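Local coordinates for uncharacterized protein (PDB 3K8R) that is of unknown function but belongs to the DUF2442 family and folds into two small antiparallel sheets with short helices, two copies forming the assembly, at residues 29-34 and 38-43; 49-54 and 91-96; 58-63 and 101-106; 68-73 and 79-84. All blocks are in the same frame, centred on the assembly; numbering follows the deposited sequence.

Contact 1 of 4, residues 29-34 and 38-43. With EDO (1,2-ethanediol), chain C.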
loop_
_atom_site.group_PDB
_atom_site.type_symbol
_atom_site.label_atom_id
_atom_site.label_comp_id
_atom_site.label_asym_id
_atom_site.label_seq_id
_atom_site.Cartn_x
_atom_site.Cartn_y
_atom_site.Cartn_z
ATOM N N LYS A 29 9.744 -0.855 8.354
ATOM C CA LYS A 29 10.547 0.337 8.125
ATOM C C LYS A 29 9.672 1.398 7.489
ATOM O O LYS A 29 8.734 1.071 6.766
ATOM C CB LYS A 29 11.693 0.030 7.167
ATOM C CG LYS A 29 12.773 -0.900 7.699
ATOM C CD LYS A 29 13.833 -1.118 6.627
ATOM C CE LYS A 29 14.965 -2.011 7.095
ATOM N NZ LYS A 29 15.929 -2.294 5.993
ATOM N N ALA A 30 9.994 2.667 7.743
ATOM C CA ALA A 30 9.261 3.816 7.181
ATOM C C ALA A 30 10.205 4.983 6.880
ATOM O O ALA A 30 11.067 5.312 7.685
ATOM C CB ALA A 30 8.199 4.263 8.143
ATOM N N ARG A 31 10.041 5.622 5.728
ATOM C CA ARG A 31 10.891 6.763 5.384
ATOM C C ARG A 31 10.217 7.722 4.415
ATOM O O ARG A 31 9.302 7.342 3.679
ATOM C CB ARG A 31 12.199 6.276 4.762
ATOM C CG ARG A 31 12.072 5.717 3.358
ATOM C CD ARG A 31 13.399 5.177 2.850
ATOM N NE ARG A 31 13.375 4.854 1.416
ATOM C CZ ARG A 31 12.885 3.735 0.885
ATOM N NH1 ARG A 31 12.325 2.801 1.649
ATOM N NH2 ARG A 31 12.933 3.554 -0.432
ATOM N N TYR A 32 10.663 8.969 4.421
ATOM C CA TYR A 32 10.148 9.925 3.470
ATOM C C TYR A 32 11.119 9.958 2.294
ATOM O O TYR A 32 12.332 10.046 2.471
ATOM C CB TYR A 32 10.001 11.308 4.084
ATOM C CG TYR A 32 9.452 12.344 3.120
ATOM C CD1 TYR A 32 8.119 12.317 2.718
ATOM C CD2 TYR A 32 10.258 13.358 2.626
ATOM C CE1 TYR A 32 7.622 13.262 1.840
ATOM C CE2 TYR A 32 9.765 14.306 1.756
ATOM C CZ TYR A 32 8.449 14.253 1.370
ATOM O OH TYR A 32 7.969 15.204 0.509
ATOM N N ASP A 33 10.576 9.838 1.094
ATOM C CA ASP A 33 11.360 9.885 -0.111
ATOM C C ASP A 33 11.084 11.274 -0.689
ATOM O O ASP A 33 9.963 11.578 -1.096
ATOM C CB ASP A 33 10.914 8.764 -1.050
ATOM C CG ASP A 33 11.618 8.793 -2.368
ATOM O OD1 ASP A 33 12.856 8.879 -2.395
ATOM O OD2 ASP A 33 10.926 8.716 -3.395
ATOM N N ARG A 34 12.096 12.131 -0.689
ATOM C CA ARG A 34 11.940 13.480 -1.212
ATOM C C ARG A 34 11.657 13.468 -2.701
ATOM O O ARG A 34 10.840 14.259 -3.185
ATOM C CB ARG A 34 13.195 14.303 -0.966
ATOM C CG ARG A 34 13.529 14.420 0.474
ATOM C CD ARG A 34 14.545 15.486 0.745
ATOM N NE ARG A 34 14.674 15.621 2.183
ATOM C CZ ARG A 34 15.324 16.587 2.808
ATOM N NH1 ARG A 34 15.944 17.534 2.121
ATOM N NH2 ARG A 34 15.355 16.601 4.134
ATOM N N ARG A 38 6.778 10.943 -1.209
ATOM C CA ARG A 38 5.957 9.926 -0.527
ATOM C C ARG A 38 6.659 9.360 0.700
ATOM O O ARG A 38 7.885 9.444 0.842
ATOM C CB ARG A 38 5.678 8.733 -1.448
ATOM C CG ARG A 38 5.036 9.043 -2.781
ATOM C CD ARG A 38 3.597 9.516 -2.651
ATOM N NE ARG A 38 3.019 9.898 -3.956
ATOM C CZ ARG A 38 2.954 11.144 -4.462
ATOM N NH1 ARG A 38 3.414 12.201 -3.794
ATOM N NH2 ARG A 38 2.402 11.342 -5.659
ATOM N N VAL A 39 5.867 8.761 1.582
ATOM C CA VAL A 39 6.407 8.049 2.727
ATOM C C VAL A 39 6.361 6.583 2.316
ATOM O O VAL A 39 5.277 6.046 2.125
ATOM C CB VAL A 39 5.558 8.253 3.979
ATOM C CG1 VAL A 39 6.107 7.422 5.144
ATOM C CG2 VAL A 39 5.493 9.729 4.336
ATOM N N ILE A 40 7.522 5.950 2.124
ATOM C CA ILE A 40 7.575 4.527 1.736
ATOM C C ILE A 40 7.640 3.637 2.983
ATOM O O ILE A 40 8.533 3.810 3.831
ATOM C CB ILE A 40 8.768 4.213 0.814
ATOM C CG1 ILE A 40 8.718 5.100 -0.430
ATOM C CG2 ILE A 40 8.744 2.757 0.396
ATOM C CD1 ILE A 40 9.868 4.893 -1.364
ATOM N N VAL A 41 6.693 2.696 3.076
ATOM C CA VAL A 41 6.575 1.787 4.215
ATOM C C VAL A 41 6.814 0.338 3.802
ATOM O O VAL A 41 6.061 -0.222 3.002
ATOM C CB VAL A 41 5.174 1.849 4.860
ATOM C CG1 VAL A 41 5.155 1.018 6.135
ATOM C CG2 VAL A 41 4.777 3.284 5.155
ATOM N N ASP A 42 7.860 -0.260 4.364
ATOM C CA ASP A 42 8.195 -1.652 4.096
ATOM C C ASP A 42 7.456 -2.525 5.095
ATOM O O ASP A 42 7.783 -2.544 6.285
ATOM C CB ASP A 42 9.697 -1.883 4.243
ATOM C CG ASP A 42 10.507 -1.063 3.279
ATOM O OD1 ASP A 42 10.257 -1.180 2.063
ATOM O OD2 ASP A 42 11.401 -0.318 3.737
ATOM N N LEU A 43 6.448 -3.239 4.613
ATOM C CA LEU A 43 5.662 -4.109 5.477
ATOM C C LEU A 43 6.445 -5.368 5.826
ATOM O O LEU A 43 7.208 -5.904 5.014
ATOM C CB LEU A 43 4.320 -4.458 4.832
ATOM C CG LEU A 43 3.432 -3.243 4.577
ATOM C CD1 LEU A 43 2.202 -3.687 3.857
ATOM C CD2 LEU A 43 3.077 -2.517 5.872
HETATM C C1 EDO C . 10.917 0.298 -1.825
HETATM O O1 EDO C . 11.351 1.030 -2.980
HETATM C C2 EDO C . 12.127 -0.050 -0.959
HETATM O O2 EDO C . 11.860 0.320 0.399
#

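Contact 2 of 4, residues 49-54 and 91-96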
loop_
_atom_site.group_PDB
_atom_site.type_symbol
_atom_site.label_atom_id
_atom_site.label_comp_id
_atom_site.label_asym_id
_atom_site.label_seq_id
_atom_site.Cartn_x
_atom_site.Cartn_y
_atom_site.Cartn_z
ATOM N N PHE A 49 3.992 -0.246 0.974
ATOM C CA PHE A 49 2.900 0.723 0.865
ATOM C C PHE A 49 3.475 2.134 0.840
ATOM O O PHE A 49 4.321 2.470 1.659
ATOM C CB PHE A 49 1.922 0.563 2.030
ATOM C CG PHE A 49 0.813 1.587 2.054
ATOM C CD1 PHE A 49 -0.231 1.523 1.138
ATOM C CD2 PHE A 49 0.795 2.583 3.012
ATOM C CE1 PHE A 49 -1.255 2.450 1.160
ATOM C CE2 PHE A 49 -0.226 3.511 3.043
ATOM C CZ PHE A 49 -1.257 3.442 2.108
ATOM N N ALA A 50 3.033 2.945 -0.117
ATOM C CA ALA A 50 3.497 4.330 -0.226
ATOM C C ALA A 50 2.291 5.246 -0.217
ATOM O O ALA A 50 1.319 4.978 -0.927
ATOM C CB ALA A 50 4.304 4.537 -1.504
ATOM N N PHE A 51 2.342 6.306 0.589
ATOM C CA PHE A 51 1.267 7.304 0.627
ATOM C C PHE A 51 1.868 8.697 0.651
ATOM O O PHE A 51 2.936 8.897 1.240
ATOM C CB PHE A 51 0.384 7.115 1.847
ATOM C CG PHE A 51 1.078 7.387 3.156
ATOM C CD1 PHE A 51 1.862 6.414 3.761
ATOM C CD2 PHE A 51 0.928 8.611 3.799
ATOM C CE1 PHE A 51 2.506 6.661 4.985
ATOM C CE2 PHE A 51 1.565 8.870 5.026
ATOM C CZ PHE A 51 2.354 7.891 5.620
ATOM N N PRO A 52 1.226 9.657 -0.033
ATOM C CA PRO A 52 1.695 11.037 0.034
ATOM C C PRO A 52 1.237 11.619 1.362
ATOM O O PRO A 52 0.043 11.835 1.542
ATOM C CB PRO A 52 0.981 11.714 -1.128
ATOM C CG PRO A 52 -0.197 10.874 -1.388
ATOM C CD PRO A 52 0.211 9.478 -1.081
ATOM N N PRO A 53 2.178 11.883 2.281
ATOM C CA PRO A 53 1.856 12.328 3.636
ATOM C C PRO A 53 1.112 13.666 3.762
ATOM O O PRO A 53 0.409 13.862 4.758
ATOM C CB PRO A 53 3.227 12.413 4.305
ATOM C CG PRO A 53 4.141 12.762 3.196
ATOM C CD PRO A 53 3.609 12.069 1.976
ATOM N N ARG A 54 1.242 14.573 2.791
ATOM C CA ARG A 54 0.526 15.864 2.876
ATOM C C ARG A 54 -0.980 15.739 2.681
ATOM O O ARG A 54 -1.687 16.727 2.817
ATOM C CB ARG A 54 1.122 16.919 1.942
ATOM C CG ARG A 54 2.521 17.314 2.365
ATOM C CD ARG A 54 3.099 18.455 1.566
ATOM N NE ARG A 54 4.416 18.820 2.091
ATOM C CZ ARG A 54 5.581 18.350 1.655
ATOM N NH1 ARG A 54 5.633 17.491 0.652
ATOM N NH2 ARG A 54 6.709 18.750 2.227
ATOM N N PRO A 91 -3.118 0.771 9.130
ATOM C CA PRO A 91 -4.294 0.142 8.531
ATOM C C PRO A 91 -5.279 1.174 7.994
ATOM O O PRO A 91 -5.865 0.954 6.931
ATOM C CB PRO A 91 -4.904 -0.647 9.691
ATOM C CG PRO A 91 -3.777 -0.882 10.637
ATOM C CD PRO A 91 -2.886 0.307 10.513
ATOM N N GLY A 92 -5.450 2.278 8.723
ATOM C CA GLY A 92 -6.339 3.358 8.303
ATOM C C GLY A 92 -5.885 3.926 6.973
ATOM O O GLY A 92 -6.672 4.049 6.037
ATOM N N LEU A 93 -4.597 4.243 6.884
ATOM C CA LEU A 93 -4.017 4.785 5.659
ATOM C C LEU A 93 -4.177 3.798 4.504
ATOM O O LEU A 93 -4.469 4.188 3.382
ATOM C CB LEU A 93 -2.531 5.137 5.857
ATOM C CG LEU A 93 -2.182 6.340 6.747
ATOM C CD1 LEU A 93 -0.675 6.486 6.882
ATOM C CD2 LEU A 93 -2.773 7.622 6.203
HETATM N N MSE A 94 -4.007 2.510 4.784
HETATM C CA MSE A 94 -4.144 1.497 3.737
HETATM C C MSE A 94 -5.609 1.295 3.335
HETATM O O MSE A 94 -5.892 0.841 2.237
HETATM C CB MSE A 94 -3.458 0.190 4.161
HETATM C CG MSE A 94 -1.951 0.399 4.389
HETATM SE SE MSE A 94 -0.886 -1.198 4.650
HETATM C CE MSE A 94 -1.131 -2.077 2.951
ATOM N N ALA A 95 -6.532 1.667 4.220
ATOM C CA ALA A 95 -7.964 1.583 3.938
ATOM C C ALA A 95 -8.433 2.809 3.160
ATOM O O ALA A 95 -9.584 2.866 2.717
ATOM C CB ALA A 95 -8.746 1.475 5.228
ATOM N N GLY A 96 -7.552 3.794 3.002
ATOM C CA GLY A 96 -7.901 5.033 2.326
ATOM C C GLY A 96 -8.406 6.097 3.288
ATOM O O GLY A 96 -8.952 7.107 2.862
#

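Contact 3 of 4, residues 58-63 and 101-106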
loop_
_atom_site.group_PDB
_atom_site.type_symbol
_atom_site.label_atom_id
_atom_site.label_comp_id
_atom_site.label_asym_id
_atom_site.label_seq_id
_atom_site.Cartn_x
_atom_site.Cartn_y
_atom_site.Cartn_z
ATOM N N GLY A 58 -2.780 16.479 9.843
ATOM C CA GLY A 58 -1.714 16.905 10.738
ATOM C C GLY A 58 -0.390 17.121 10.044
ATOM O O GLY A 58 0.537 17.605 10.680
ATOM N N LEU A 59 -0.298 16.759 8.755
ATOM C CA LEU A 59 0.942 16.907 7.977
ATOM C C LEU A 59 0.777 17.780 6.712
ATOM O O LEU A 59 1.716 17.933 5.932
ATOM C CB LEU A 59 1.502 15.521 7.601
ATOM C CG LEU A 59 1.903 14.543 8.724
ATOM C CD1 LEU A 59 2.404 13.225 8.147
ATOM C CD2 LEU A 59 2.955 15.131 9.670
ATOM N N GLU A 60 -0.387 18.399 6.526
ATOM C CA GLU A 60 -0.633 19.203 5.318
ATOM C C GLU A 60 0.421 20.259 5.036
ATOM O O GLU A 60 0.697 20.541 3.878
ATOM C CB GLU A 60 -1.980 19.932 5.367
ATOM C CG GLU A 60 -3.229 19.073 5.492
ATOM C CD GLU A 60 -3.604 18.758 6.931
ATOM O OE1 GLU A 60 -2.709 18.696 7.810
ATOM O OE2 GLU A 60 -4.811 18.577 7.180
ATOM N N GLY A 61 0.987 20.853 6.087
ATOM C CA GLY A 61 1.960 21.928 5.929
ATOM C C GLY A 61 3.384 21.612 6.330
ATOM O O GLY A 61 4.225 22.500 6.339
ATOM N N ALA A 62 3.678 20.356 6.641
ATOM C CA ALA A 62 5.033 19.977 7.056
ATOM C C ALA A 62 6.032 20.082 5.912
ATOM O O ALA A 62 5.671 19.906 4.756
ATOM C CB ALA A 62 5.034 18.583 7.603
ATOM N N SER A 63 7.288 20.369 6.241
ATOM C CA SER A 63 8.333 20.474 5.235
ATOM C C SER A 63 8.958 19.111 4.992
ATOM O O SER A 63 8.805 18.206 5.796
ATOM C CB SER A 63 9.415 21.435 5.708
ATOM O OG SER A 63 10.064 20.932 6.864
ATOM N N LYS A 101 -13.568 12.239 10.012
ATOM C CA LYS A 101 -14.571 12.695 9.066
ATOM C C LYS A 101 -14.846 14.180 9.271
ATOM O O LYS A 101 -15.150 14.891 8.316
ATOM C CB LYS A 101 -15.844 11.865 9.170
ATOM C CG LYS A 101 -15.635 10.456 8.681
ATOM C CD LYS A 101 -16.924 9.755 8.359
ATOM C CE LYS A 101 -16.657 8.433 7.660
ATOM N NZ LYS A 101 -17.919 7.733 7.271
ATOM N N ALA A 102 -14.715 14.641 10.512
ATOM C CA ALA A 102 -14.883 16.050 10.830
ATOM C C ALA A 102 -13.871 16.886 10.055
ATOM O O ALA A 102 -14.202 17.950 9.535
ATOM C CB ALA A 102 -14.712 16.275 12.318
ATOM N N TRP A 103 -12.641 16.389 9.986
ATOM C CA TRP A 103 -11.544 17.060 9.286
ATOM C C TRP A 103 -11.748 17.043 7.772
ATOM O O TRP A 103 -11.627 18.078 7.112
ATOM C CB TRP A 103 -10.224 16.400 9.691
ATOM C CG TRP A 103 -9.030 16.682 8.836
ATOM C CD1 TRP A 103 -8.124 17.697 8.985
ATOM C CD2 TRP A 103 -8.568 15.888 7.729
ATOM N NE1 TRP A 103 -7.146 17.596 8.021
ATOM C CE2 TRP A 103 -7.395 16.495 7.238
ATOM C CE3 TRP A 103 -9.047 14.727 7.095
ATOM C CZ2 TRP A 103 -6.689 15.978 6.139
ATOM C CZ3 TRP A 103 -8.353 14.216 6.002
ATOM C CH2 TRP A 103 -7.187 14.842 5.539
HETATM N N MSE A 104 -12.075 15.875 7.225
HETATM C CA MSE A 104 -12.339 15.761 5.799
HETATM C C MSE A 104 -13.442 16.718 5.387
HETATM O O MSE A 104 -13.335 17.389 4.366
HETATM C CB MSE A 104 -12.705 14.332 5.437
HETATM C CG MSE A 104 -11.508 13.401 5.446
HETATM SE SE MSE A 104 -12.006 11.538 5.273
HETATM C CE MSE A 104 -10.260 10.785 4.664
ATOM N N ALA A 105 -14.490 16.791 6.198
ATOM C CA ALA A 105 -15.599 17.708 5.946
ATOM C C ALA A 105 -15.161 19.183 5.972
ATOM O O ALA A 105 -15.733 20.001 5.250
ATOM C CB ALA A 105 -16.716 17.469 6.942
ATOM N N LYS A 106 -14.156 19.524 6.788
ATOM C CA LYS A 106 -13.647 20.904 6.866
ATOM C C LYS A 106 -12.667 21.156 5.718
ATOM O O LYS A 106 -11.526 21.552 5.940
ATOM C CB LYS A 106 -12.985 21.182 8.221
#

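Contact 4 of 4, residues 68-73 and 79-84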
loop_
_atom_site.group_PDB
_atom_site.type_symbol
_atom_site.label_atom_id
_atom_site.label_comp_id
_atom_site.label_asym_id
_atom_site.label_seq_id
_atom_site.Cartn_x
_atom_site.Cartn_y
_atom_site.Cartn_z
ATOM N N CYS A 68 10.752 13.659 7.205
ATOM C CA CYS A 68 11.756 12.616 7.436
ATOM C C CYS A 68 11.813 12.074 8.848
ATOM O O CYS A 68 12.371 11.012 9.064
ATOM C CB CYS A 68 13.133 13.161 7.124
ATOM S SG CYS A 68 13.231 13.688 5.445
ATOM N N ALA A 69 11.244 12.791 9.806
ATOM C CA ALA A 69 11.264 12.352 11.197
ATOM C C ALA A 69 10.363 11.147 11.477
ATOM O O ALA A 69 10.292 10.700 12.624
ATOM C CB ALA A 69 10.893 13.518 12.128
ATOM N N VAL A 70 9.695 10.614 10.453
ATOM C CA VAL A 70 8.764 9.514 10.650
ATOM C C VAL A 70 9.408 8.378 11.412
ATOM O O VAL A 70 10.566 8.051 11.176
ATOM C CB VAL A 70 8.202 8.979 9.336
ATOM C CG1 VAL A 70 9.325 8.453 8.450
ATOM C CG2 VAL A 70 7.147 7.897 9.618
ATOM N N GLU A 71 8.634 7.826 12.348
ATOM C CA GLU A 71 9.021 6.711 13.225
ATOM C C GLU A 71 7.886 5.691 13.298
ATOM O O GLU A 71 6.723 6.039 13.109
ATOM C CB GLU A 71 9.255 7.204 14.655
ATOM C CG GLU A 71 10.547 7.926 14.918
ATOM C CD GLU A 71 10.683 8.315 16.384
ATOM O OE1 GLU A 71 9.912 9.168 16.882
ATOM O OE2 GLU A 71 11.581 7.768 17.046
ATOM N N ILE A 72 8.229 4.441 13.596
ATOM C CA ILE A 72 7.235 3.378 13.737
ATOM C C ILE A 72 6.968 3.159 15.226
ATOM O O ILE A 72 7.897 2.987 16.010
ATOM C CB ILE A 72 7.710 2.054 13.092
ATOM C CG1 ILE A 72 7.987 2.258 11.600
ATOM C CG2 ILE A 72 6.674 0.962 13.281
ATOM C CD1 ILE A 72 8.625 1.053 10.916
ATOM N N LEU A 73 5.697 3.212 15.610
ATOM C CA LEU A 73 5.290 2.942 16.993
ATOM C C LEU A 73 4.085 1.996 16.972
ATOM O O LEU A 73 3.450 1.814 15.943
ATOM C CB LEU A 73 5.017 4.239 17.780
ATOM C CG LEU A 73 6.234 5.085 18.231
ATOM C CD1 LEU A 73 5.756 6.366 18.896
ATOM C CD2 LEU A 73 7.210 4.339 19.173
ATOM N N LEU A 79 2.416 5.168 12.547
ATOM C CA LEU A 79 3.495 6.029 12.103
ATOM C C LEU A 79 3.434 7.275 12.987
ATOM O O LEU A 79 2.363 7.871 13.163
ATOM C CB LEU A 79 3.332 6.368 10.626
ATOM C CG LEU A 79 3.372 5.134 9.715
ATOM C CD1 LEU A 79 3.103 5.508 8.262
ATOM C CD2 LEU A 79 4.714 4.417 9.878
ATOM N N HIS A 80 4.583 7.657 13.544
ATOM C CA HIS A 80 4.671 8.742 14.512
ATOM C C HIS A 80 5.679 9.809 14.099
ATOM O O HIS A 80 6.723 9.504 13.522
ATOM C CB HIS A 80 5.063 8.124 15.876
ATOM C CG HIS A 80 5.322 9.117 16.980
ATOM N ND1 HIS A 80 4.311 9.737 17.689
ATOM C CD2 HIS A 80 6.483 9.541 17.539
ATOM C CE1 HIS A 80 4.838 10.531 18.605
ATOM N NE2 HIS A 80 6.154 10.430 18.536
ATOM N N TRP A 81 5.321 11.065 14.378
ATOM C CA TRP A 81 6.197 12.231 14.210
ATOM C C TRP A 81 6.213 12.931 15.573
ATOM O O TRP A 81 5.218 13.523 15.987
ATOM C CB TRP A 81 5.701 13.175 13.115
ATOM C CG TRP A 81 5.896 12.667 11.698
ATOM C CD1 TRP A 81 6.886 13.028 10.816
ATOM C CD2 TRP A 81 5.078 11.721 11.010
ATOM N NE1 TRP A 81 6.723 12.370 9.626
ATOM C CE2 TRP A 81 5.621 11.558 9.718
ATOM C CE3 TRP A 81 3.937 10.991 11.360
ATOM C CZ2 TRP A 81 5.058 10.695 8.780
ATOM C CZ3 TRP A 81 3.376 10.138 10.425
ATOM C CH2 TRP A 81 3.933 9.998 9.152
ATOM N N GLU A 82 7.347 12.829 16.265
ATOM C CA GLU A 82 7.518 13.340 17.622
ATOM C C GLU A 82 7.277 14.844 17.740
ATOM O O GLU A 82 6.280 15.266 18.327
ATOM C CB GLU A 82 8.929 12.995 18.119
ATOM C CG GLU A 82 9.160 13.225 19.608
ATOM C CD GLU A 82 8.501 12.156 20.442
ATOM O OE1 GLU A 82 8.733 10.959 20.140
ATOM O OE2 GLU A 82 7.767 12.506 21.393
ATOM N N THR A 83 8.182 15.638 17.168
ATOM C CA THR A 83 8.107 17.092 17.257
ATOM C C THR A 83 6.762 17.627 16.771
ATOM O O THR A 83 6.159 18.458 17.436
ATOM C CB THR A 83 9.254 17.782 16.482
ATOM O OG1 THR A 83 10.515 17.320 16.973
ATOM C CG2 THR A 83 9.183 19.299 16.646
ATOM N N LEU A 84 6.280 17.142 15.632
ATOM C CA LEU A 84 5.005 17.616 15.101
ATOM C C LEU A 84 3.817 17.094 15.886
ATOM O O LEU A 84 2.699 17.606 15.742
ATOM C CB LEU A 84 4.836 17.214 13.641
ATOM C CG LEU A 84 5.723 17.885 12.600
ATOM C CD1 LEU A 84 5.350 17.329 11.230
ATOM C CD2 LEU A 84 5.588 19.398 12.620
HETATM O O HOH W 1 10.717 8.904 19.394
#

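Contact 1 of 4, residues 29-34 and 38-43
Ile40 covers one face of the Arg31 guanidinium, with CD1 of Ile40 3.5 Å from NH2 of Arg31. At the edge of the same group, near its plane, lie O2 of a bound 1,2-ethanediol and OD2 of Asp42. The Tyr32 ring takes Val39 CG2 at its edge, 4.0 Å from Tyr32 CD1. Arg31 has CG between its backbone N and carbonyl carbon (chi1 72°) and then runs extended to NE. This lays it beside Ile40, with both side chains pointing the same way. Arg31 NH1 donates to O2 of the diol at 2.8 Å, with an N-H...O angle of 162°. That hydroxyl in turn donates to Asp42 OD1, also 2.8 Å from O2. Lys29 packs its CB 3.5 Å from Asp42 OD2, while its end leads away.

The backbones form an antiparallel hairpin. Lys29 with Asp42, Arg31 with Ile40 and Asp33 with Arg38 are hydrogen-bonded pairs; Ala30 with Val41 and Tyr32 with Val39 are non-hydrogen-bonded pairs. The bond from Asp33 N to Arg38 O measures 2.7 Å, while the return bond from Arg38 N to Asp33 O is weak. Asp33 OD2 turns to Ser36 in the connecting loop, and Tyr32 OH reaches Arg54. The strands are therefore gripped mainly through their backbones. The direct salt bridge from Arg31 NH1 to Asp42 OD2 is long, at 3.9 Å, so the closer polar link between these two side chains runs through a diol hydroxyl that probably came from the crystallisation liquor.

Contact 2 of 4, residues 49-54 and 91-96
Phe49 and Met94, a selenomethionine, meet where strand 48-51 faces helix 90-94. From Phe49 CB, the first neighbour is the Met94 methyl, CE, at 4.1 Å. Phe49 CG has SE at 4.2 Å. Farther out, Met94 CG stands over the middle of the ring, 3.6 Å from the centroid and 3° off the normal. SE lies over the ring as well, farther from its centre, which makes this a Met-aromatic contact. On the CE2 side the ring meets Leu93 CB at 4.0 Å. At the tip, Phe49 CZ comes 3.5 Å from Leu93 O. CG of Phe49 is anti to its backbone N (chi1 176°), and this sends the ring toward the helix.

Phe51, on the same side of the strand, offers a ring face to Leu93. Leu93 CD1 sits 3.6 Å from the Phe51 ring centroid, a second CH-pi contact. With an alanine at Phe49, Met94 would probably lose the face its CG and SE rest on, and a gap would open between helix and strand. Leu43 and Leu79 extend this apolar cluster, and Met94 touches Phe49 of the second subunit. Ala50 pairs with a strand of that subunit, continuing the sheet across the interface. The helix closes in a Schellman motif at Gly96. A short helix thus packs on the sheet's last strand within this chain, in a buried apolar core that is part of the dimer interface.

Contact 3 of 4, residues 58-63 and 101-106
Glu60 stands in a type I turn from Leu59 to Ala62 and reaches across to Trp103, which projects from helix 101-105. The turn is closed by Ala62 N to Leu59 O at 3.2 Å. Just before it, Gly58 has a positive phi that suits a glycine.

A single hydrogen bond carries the contact. Trp103 NE1 donates to Glu60 OE2 at 2.7 Å, with an N-H...O angle of 149°. The oxygen lies in the plane of the indole, at its edge, and also comes 3.4 Å from Trp103 CZ2. The N-H meets OE2 nearly along its C-O axis. The carboxylate is turned 60° from the ring plane. Glu60 is bent at its second torsion (chi2 88°), which folds the carboxylate back toward Gly58, just before the turn. There OE1 takes the N-H of Gly58 at 3.0 Å, from above the carboxylate plane. Each oxygen thus has its own donor, which should limit rotation of the group. OE2 also forms a salt bridge with Arg107, so indole and guanidinium share this atom. The positive charge is likely to favour an ionised carboxylate.

The contact is small and lies at the surface. Trp103 also rests on Gln57, and its backbone N is bonded to Thr100 OG1. Leu59 of the same turn packs inward on Leu67 of helix 64-67 and on Val86 and Leu88 of strand 86-89. Ser63 is the N-cap of helix 64-67, its OG bonded to Gln66 N. The turn therefore stands between that helix and helix 101-105.

Contact 4 of 4, residues 68-73 and 79-84
Val70 lies over one face of the Trp81 indole, and the two side chains run side by side in the same direction. Val70 CG2 is 3.6 Å from Trp81 CZ2, over the rim of the six-membered ring. Val70 CA sits over the five-membered ring, 3.9 Å from its centroid. The valine puts CG2 anti to its backbone N, along the ring. Ala69 CB adds a contact at Trp81 CD1, and Leu79 carries the apolar patch on to Ile72. The indole N-H is used by Leu67 O, at the end of helix 64-67. Replacing Trp81 by alanine is likely to leave the Leu67 carbonyl without its indole donor and Val70 without the surface it packs on.

The two segments form an antiparallel hairpin, the first two strands of a three-stranded meander; the short strands 71-73 and 79-81 run at 124° to each other. Glu71 and His80 are a hydrogen-bonded pair. Glu71 N meets His80 O at 2.8 Å, and His80 N meets Glu71 O at 2.7 Å. Ile72 and Leu79 are the non-hydrogen-bonded pair.

On the Glu71 and His80 side, Leu73 CD1 covers a face of the imidazole, 3.7 Å from the His80 ring centroid. Glu71 OE1 lies at the ring edge, 3.5 Å from His80 CD2. His80 ND1 bonds to Asp87 on the third strand, and NE2 gives a weak bond to Glu82 OE1. The like-charged Glu71 OE1 and Glu82 OE1 stand 3.9 Å apart. A water lies close to both carboxylates and may bridge them, probably easing the repulsion.

In the fold
Contacts 1 and 2 share one sheet, joined by Val41 N to Phe49 O at 2.8 Å, a probable hydrogen bond. Contact 4 belongs to the second sheet. It packs on contact 1 through Ile72 CD1, 3.4 Å from Lys29 N, and on contact 2 through Leu79 CD1, 3.5 Å from Phe51 CE1. Contact 3 lies across the chain's centre from contact 1, their centres about 20 Å apart. Its Ala62 O meets Arg54 NH2 of contact 2 at 3.0 Å, and Leu59 CD1 lies 3.7 Å from Trp81 CH2 of contact 4. No active site is known. A second, separate 1,2-ethanediol, probably also from the crystallisation liquor, lies about 5 Å from the Leu93 side chain.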